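Local coordinates for protein UDP-glucose:anthocyanidin 3-O-glucosyltransferase (Clitoria ternatea, PDB 4REL) that belongs to the plant glycosyltransferases of the GT-B fold, built from two Rossmann-like domains that face each other across a cleft, at residues 10-15 with 84-89; 38-43 with 95-100; 111-114 with 119-122. All blocks are in the same frame, centred on the assembly; numbering follows the deposited sequence.

Contact 1 of 3, residues 10-15 with 84-89; sequences FPFPFG and LFLSTG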
# COMPACT_ATOMS: atom_id res chain seq x y z
N PHE A 10 9.83 -1.22 -13.72
CA PHE A 10 9.87 0.18 -13.26
C PHE A 10 8.99 0.37 -12.03
O PHE A 10 7.78 0.53 -12.16
CB PHE A 10 9.36 1.13 -14.36
CG PHE A 10 10.20 1.12 -15.62
CD1 PHE A 10 11.37 1.87 -15.71
CD2 PHE A 10 9.80 0.37 -16.72
CE1 PHE A 10 12.14 1.86 -16.87
CE2 PHE A 10 10.56 0.35 -17.89
CZ PHE A 10 11.73 1.11 -17.97
N PRO A 11 9.61 0.39 -10.84
CA PRO A 11 8.82 0.80 -9.67
C PRO A 11 8.46 2.27 -9.74
O PRO A 11 9.14 3.03 -10.43
CB PRO A 11 9.79 0.60 -8.51
CG PRO A 11 11.16 0.79 -9.14
CD PRO A 11 11.01 0.12 -10.49
N PHE A 12 7.40 2.65 -9.04
CA PHE A 12 7.21 4.04 -8.63
C PHE A 12 8.21 4.18 -7.48
O PHE A 12 8.07 3.53 -6.45
CB PHE A 12 5.77 4.24 -8.17
CG PHE A 12 5.39 5.68 -7.90
CD1 PHE A 12 5.52 6.66 -8.88
CD2 PHE A 12 4.85 6.03 -6.68
CE1 PHE A 12 5.13 7.99 -8.62
CE2 PHE A 12 4.46 7.35 -6.42
CZ PHE A 12 4.60 8.32 -7.39
N PRO A 13 9.26 5.00 -7.68
CA PRO A 13 10.48 4.87 -6.86
C PRO A 13 10.39 5.58 -5.51
O PRO A 13 11.27 6.37 -5.13
CB PRO A 13 11.55 5.47 -7.76
CG PRO A 13 10.81 6.56 -8.51
CD PRO A 13 9.44 5.96 -8.78
N PHE A 14 9.32 5.27 -4.77
CA PHE A 14 9.03 5.93 -3.50
C PHE A 14 8.50 4.97 -2.46
O PHE A 14 7.50 4.29 -2.69
CB PHE A 14 8.02 7.06 -3.73
CG PHE A 14 8.51 8.09 -4.69
CD1 PHE A 14 9.39 9.07 -4.27
CD2 PHE A 14 8.14 8.04 -6.04
CE1 PHE A 14 9.89 10.02 -5.16
CE2 PHE A 14 8.65 8.98 -6.94
CZ PHE A 14 9.51 9.96 -6.50
N GLY A 15 9.18 4.93 -1.31
CA GLY A 15 8.74 4.21 -0.13
C GLY A 15 7.87 2.98 -0.29
O GLY A 15 8.35 1.91 -0.65
N LEU A 84 8.68 15.57 -9.74
CA LEU A 84 10.00 15.71 -10.36
C LEU A 84 10.42 14.42 -11.05
O LEU A 84 10.94 14.45 -12.17
CB LEU A 84 11.05 16.16 -9.33
CG LEU A 84 10.92 17.62 -8.87
CD1 LEU A 84 11.91 17.94 -7.75
CD2 LEU A 84 11.13 18.59 -10.04
N PHE A 85 10.18 13.28 -10.40
CA PHE A 85 10.47 12.02 -11.07
C PHE A 85 9.58 11.82 -12.30
O PHE A 85 10.06 11.44 -13.36
CB PHE A 85 10.30 10.81 -10.15
CG PHE A 85 10.45 9.50 -10.87
CD1 PHE A 85 11.71 9.07 -11.28
CD2 PHE A 85 9.35 8.72 -11.17
CE1 PHE A 85 11.87 7.88 -11.96
CE2 PHE A 85 9.49 7.52 -11.86
CZ PHE A 85 10.75 7.10 -12.25
N LEU A 86 8.28 12.04 -12.15
CA LEU A 86 7.39 11.81 -13.28
C LEU A 86 7.74 12.74 -14.44
O LEU A 86 7.58 12.37 -15.61
CB LEU A 86 5.91 11.97 -12.87
CG LEU A 86 5.36 10.91 -11.90
CD1 LEU A 86 4.00 11.35 -11.34
CD2 LEU A 86 5.24 9.55 -12.57
N SER A 87 8.25 13.94 -14.13
CA SER A 87 8.58 14.90 -15.18
C SER A 87 9.76 14.46 -16.06
O SER A 87 9.98 15.04 -17.12
CB SER A 87 8.87 16.29 -14.59
OG SER A 87 10.17 16.35 -14.03
N THR A 88 10.50 13.44 -15.63
CA THR A 88 11.64 12.98 -16.42
C THR A 88 11.22 12.22 -17.67
O THR A 88 12.04 11.99 -18.56
CB THR A 88 12.61 12.09 -15.62
OG1 THR A 88 11.93 10.92 -15.17
CG2 THR A 88 13.17 12.83 -14.42
N GLY A 89 9.96 11.80 -17.72
CA GLY A 89 9.37 11.27 -18.94
C GLY A 89 9.92 9.94 -19.40
O GLY A 89 10.75 9.32 -18.73
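Pro13 and Phe85 meet at the centre of a buried, wholly apolar contact, in which the loop between strand 6-10 and helix 18-31 packs against Phe85 and Leu86 of helix 80-86. The proline ring approaches head-on over one face of the Phe85 ring. Its CG lies 3.5 Å from the centroid of the Phe85 ring and only 3° off the ring normal, a nearly ideal CH-pi geometry, and Pro13 CD reaches Phe85 CE2 at 3.5 Å. Phe85 extends toward the loop because its CG is anti to the backbone N (chi1 174°). Pro13 is presented by an inverse gamma turn centred on it, closed by a 2.7 Å bond from Phe14 N to Phe12 O.

Two further pairs flank this CH-pi contact. The edge of the Phe14 ring meets the root of the Phe85 side chain, CZ to CB at 3.8 Å, and the edge of Phe12 brings CE1 to 4.2 Å from Leu86 CD2. Within the loop the two phenylalanines are themselves packed, with Phe14 CD2 lying 3.6 Å above the plane of the Phe12 ring, over its centre.

On the helical side, Phe85 O accepts twice from one residue: from Thr88 N, and from Thr88 OG1 at 2.7 Å in the carbonyl plane. Thr88 OG1 also bonds Asn92 ND2, tying the turn to the next helix. Phe12 stacks edge-to-face with His17 and Phe116, both lining the kaempferol (KMP) pocket, while Leu86 touches Phe192 of the same pocket. With Phe14 itself about 4 Å from the ligand, the contact probably backs the aromatic side of the pocket; the segments meet through rings and CH groups alone, while their polar groups bond within each segment or to other partners.

Contact 2 of 3, residues 38-43 with 95-100; sequences SFIGTH and KGIELA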
# COMPACT_ATOMS: atom_id res chain seq x y z
N SER A 38 15.31 -7.00 -14.93
CA SER A 38 16.10 -5.78 -14.80
C SER A 38 15.28 -4.74 -14.07
O SER A 38 14.31 -4.21 -14.60
CB SER A 38 16.52 -5.28 -16.19
OG SER A 38 17.45 -6.18 -16.81
N PHE A 39 15.68 -4.46 -12.83
CA PHE A 39 14.94 -3.59 -11.92
C PHE A 39 15.53 -2.18 -12.02
O PHE A 39 16.69 -1.96 -11.68
CB PHE A 39 15.06 -4.14 -10.50
CG PHE A 39 14.00 -3.65 -9.55
CD1 PHE A 39 12.85 -4.39 -9.34
CD2 PHE A 39 14.16 -2.45 -8.87
CE1 PHE A 39 11.87 -3.96 -8.46
CE2 PHE A 39 13.18 -2.01 -7.98
CZ PHE A 39 12.04 -2.76 -7.78
N ILE A 40 14.72 -1.23 -12.47
CA ILE A 40 15.22 0.08 -12.84
C ILE A 40 14.65 1.13 -11.88
O ILE A 40 13.47 1.47 -11.95
CB ILE A 40 14.82 0.44 -14.29
CG1 ILE A 40 15.37 -0.62 -15.26
CG2 ILE A 40 15.32 1.83 -14.66
CD1 ILE A 40 14.74 -0.56 -16.67
N GLY A 41 15.49 1.62 -10.98
CA GLY A 41 15.05 2.60 -9.99
C GLY A 41 15.94 3.82 -9.97
O GLY A 41 16.83 3.95 -10.82
N THR A 42 15.72 4.71 -9.01
CA THR A 42 16.57 5.88 -8.84
C THR A 42 17.66 5.53 -7.84
O THR A 42 17.60 4.47 -7.21
CB THR A 42 15.78 7.07 -8.31
OG1 THR A 42 15.19 6.71 -7.05
CG2 THR A 42 14.67 7.45 -9.27
N HIS A 43 18.64 6.41 -7.66
CA HIS A 43 19.69 6.13 -6.68
C HIS A 43 19.04 5.97 -5.31
O HIS A 43 19.33 5.03 -4.59
CB HIS A 43 20.77 7.21 -6.68
CG HIS A 43 21.81 7.02 -5.62
ND1 HIS A 43 22.97 6.30 -5.84
CD2 HIS A 43 21.85 7.42 -4.33
CE1 HIS A 43 23.68 6.29 -4.73
NE2 HIS A 43 23.03 6.96 -3.80
N LYS A 95 16.64 5.32 -20.70
CA LYS A 95 18.05 5.23 -20.31
C LYS A 95 18.22 3.95 -19.47
O LYS A 95 19.21 3.24 -19.60
CB LYS A 95 18.50 6.48 -19.54
CG LYS A 95 20.01 6.69 -19.52
CD LYS A 95 20.68 5.98 -18.36
CE LYS A 95 20.30 6.59 -17.02
NZ LYS A 95 21.29 6.28 -15.94
N GLY A 96 17.24 3.65 -18.63
CA GLY A 96 17.23 2.40 -17.89
C GLY A 96 17.20 1.19 -18.80
O GLY A 96 17.90 0.20 -18.56
N ILE A 97 16.37 1.25 -19.84
CA ILE A 97 16.28 0.14 -20.79
C ILE A 97 17.65 -0.07 -21.43
O ILE A 97 18.13 -1.21 -21.57
CB ILE A 97 15.24 0.41 -21.89
CG1 ILE A 97 13.82 0.56 -21.29
CG2 ILE A 97 15.31 -0.68 -22.99
CD1 ILE A 97 13.24 -0.72 -20.73
N GLU A 98 18.30 1.03 -21.80
CA GLU A 98 19.61 0.96 -22.45
C GLU A 98 20.61 0.23 -21.56
O GLU A 98 21.27 -0.71 -22.01
CB GLU A 98 20.14 2.36 -22.82
CG GLU A 98 21.56 2.32 -23.33
CD GLU A 98 22.28 3.66 -23.18
OE1 GLU A 98 21.62 4.73 -23.19
OE2 GLU A 98 23.51 3.62 -23.04
N LEU A 99 20.72 0.66 -20.31
CA LEU A 99 21.63 -0.01 -19.36
C LEU A 99 21.33 -1.50 -19.23
O LEU A 99 22.24 -2.33 -19.18
CB LEU A 99 21.53 0.67 -17.99
CG LEU A 99 21.96 2.13 -17.97
CD1 LEU A 99 21.70 2.72 -16.60
CD2 LEU A 99 23.44 2.25 -18.34
N ALA A 100 20.05 -1.85 -19.17
CA ALA A 100 19.63 -3.25 -19.03
C ALA A 100 19.98 -4.08 -20.27
O ALA A 100 20.47 -5.22 -20.18
CB ALA A 100 18.15 -3.33 -18.72
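Ile40 and Gly96 bring strand 36-42 and helix 89-104 together; the axes of 38-42 and 95-100 pass 9.0 Å apart, their N-to-C directions at 138°. Most of the contact is aliphatic side chain against helix backbone. Gly96 has no side chain, so the strand comes close, the CA atoms of Ile40 and Gly96 being 5.9 Å apart. Ile40 CG2 settles 3.8 Å from Gly96 CA. Its other branch, with CG1 anti to the carbonyl carbon (chi1 -58°), reaches across the helix backbone, placing CD1 3.7 Å from Gly96 C. The same methyl meets Ile97 CD1 at 4.3 Å; the Ile97 side chain leaves its helix pointing away from the strand, and its end swings back.

One turn further along the helix a small pair continues the packing. Ser38 lays its CB 3.6 Å from Ala100 CB, and its OG 3.5 Å from the same methyl. The serine hydroxyl is satisfied from within the sheet, by a hydrogen bond with His6 NE2 on the neighbouring strand 6-10.

Small residues at Gly96 and Ala100, four apart, thus give the helix a shallow face against the parallel sheet, the alpha/beta layering of the Rossmann-like domain from which a GT-B enzyme is built.

Contact 3 of 3, residues 111-114 with 119-122; sequences IIAD and SSLL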
# COMPACT_ATOMS: atom_id res chain seq x y z
N ILE A 111 7.52 -5.55 -20.14
CA ILE A 111 7.71 -4.57 -19.08
C ILE A 111 6.67 -4.78 -18.00
O ILE A 111 5.49 -4.97 -18.30
CB ILE A 111 7.64 -3.12 -19.62
CG1 ILE A 111 8.87 -2.84 -20.50
CG2 ILE A 111 7.58 -2.11 -18.47
CD1 ILE A 111 8.88 -1.47 -21.16
N ILE A 112 7.13 -4.78 -16.75
CA ILE A 112 6.23 -4.70 -15.60
C ILE A 112 6.50 -3.36 -14.96
O ILE A 112 7.64 -3.01 -14.68
CB ILE A 112 6.49 -5.79 -14.55
CG1 ILE A 112 6.29 -7.17 -15.15
CG2 ILE A 112 5.55 -5.63 -13.34
CD1 ILE A 112 6.65 -8.28 -14.21
N ALA A 113 5.45 -2.59 -14.71
CA ALA A 113 5.64 -1.29 -14.10
C ALA A 113 4.55 -0.99 -13.10
O ALA A 113 3.39 -1.39 -13.27
CB ALA A 113 5.67 -0.21 -15.18
N ASP A 114 4.93 -0.27 -12.05
CA ASP A 114 3.94 0.29 -11.14
C ASP A 114 3.01 1.14 -12.01
O ASP A 114 3.48 1.86 -12.88
CB ASP A 114 4.64 1.16 -10.10
CG ASP A 114 3.69 1.66 -9.02
OD1 ASP A 114 3.82 1.23 -7.85
OD2 ASP A 114 2.81 2.49 -9.34
N SER A 119 4.42 6.71 -18.06
CA SER A 119 5.35 6.88 -19.18
C SER A 119 5.95 5.54 -19.64
O SER A 119 6.40 5.42 -20.78
CB SER A 119 6.48 7.85 -18.82
OG SER A 119 5.98 9.18 -18.75
N SER A 120 5.96 4.54 -18.76
CA SER A 120 6.51 3.25 -19.15
C SER A 120 5.63 2.51 -20.16
O SER A 120 6.10 1.62 -20.86
CB SER A 120 6.82 2.37 -17.92
OG SER A 120 5.64 1.97 -17.25
N LEU A 121 4.36 2.89 -20.26
CA LEU A 121 3.52 2.31 -21.30
C LEU A 121 3.99 2.79 -22.67
O LEU A 121 4.01 2.01 -23.63
CB LEU A 121 2.04 2.66 -21.07
CG LEU A 121 1.09 2.36 -22.24
CD1 LEU A 121 1.03 0.88 -22.58
CD2 LEU A 121 -0.31 2.88 -21.88
N LEU A 122 4.37 4.06 -22.76
CA LEU A 122 4.90 4.61 -24.01
C LEU A 122 6.17 3.87 -24.39
O LEU A 122 6.41 3.58 -25.58
CB LEU A 122 5.22 6.10 -23.86
CG LEU A 122 4.07 7.05 -23.59
CD1 LEU A 122 4.61 8.47 -23.41
CD2 LEU A 122 3.06 6.99 -24.72
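Ala113 and Ser120 pack strand 110-114 against the first turn of helix 119-127, across the short loop that joins them. The van der Waals contacts are few but close. Ala113 CB lies 3.0 Å from Ser120 OG, a tight approach, and 3.9 Å from Ser120 CB. Two residues earlier on the same side of the strand, Ile111 extends its CD1 to 4.2 Å from Ser120 O, so one helical residue covers two strand side chains.

Polar bonding fixes the serine from outside the pair. Its OG sits between the backbone N and the carbonyl carbon (chi1 68°), where it bonds both Val117 O, in the connecting loop, and Trp131 NE1, at the start of strand 131-135. The indole N-H can only give its proton, so the hydroxyl can pass its own to the carbonyl, and this buried oxygen is served twice while pressed against the Ala113 methyl. At the strand's end Asp114 makes comparable ties, OD2 to Phe116 N and OD1 to His17 ND1; His17 and Phe116 both line the ligand pocket.

Strand 110-114, helix 119-127 and strand 131-135 form a beta-alpha-beta unit of the Rossmann-like domain, its strand-to-helix packing made here by Ile111 and Ala113 against Ser120.

How the contacts relate
Phe10, at the start of segment 10-15, links the loop of contact 1 to contacts 2 and 3; the three centres lie 11 to 12 Å apart. Its ring spans into contact 2, CE1 to Ile40 CD1 and CZ to Ile97 CD1 both at 3.6 Å, while its backbone pairs with contact 3, Phe10 O to Asp114 N at 3.0 Å being a probable hydrogen bond. Contacts 2 and 3 do not touch, their nearest atoms being about 4 Å apart, yet both pack helices on the same seven-stranded parallel sheet, and helix 89-104 is followed in the chain by strand 110-114. Contact 1 stands at the C-terminal ends of the sheet's strands, where Phe14 touches kaempferol, and Asp114 of contact 3 reaches that pocket through His17.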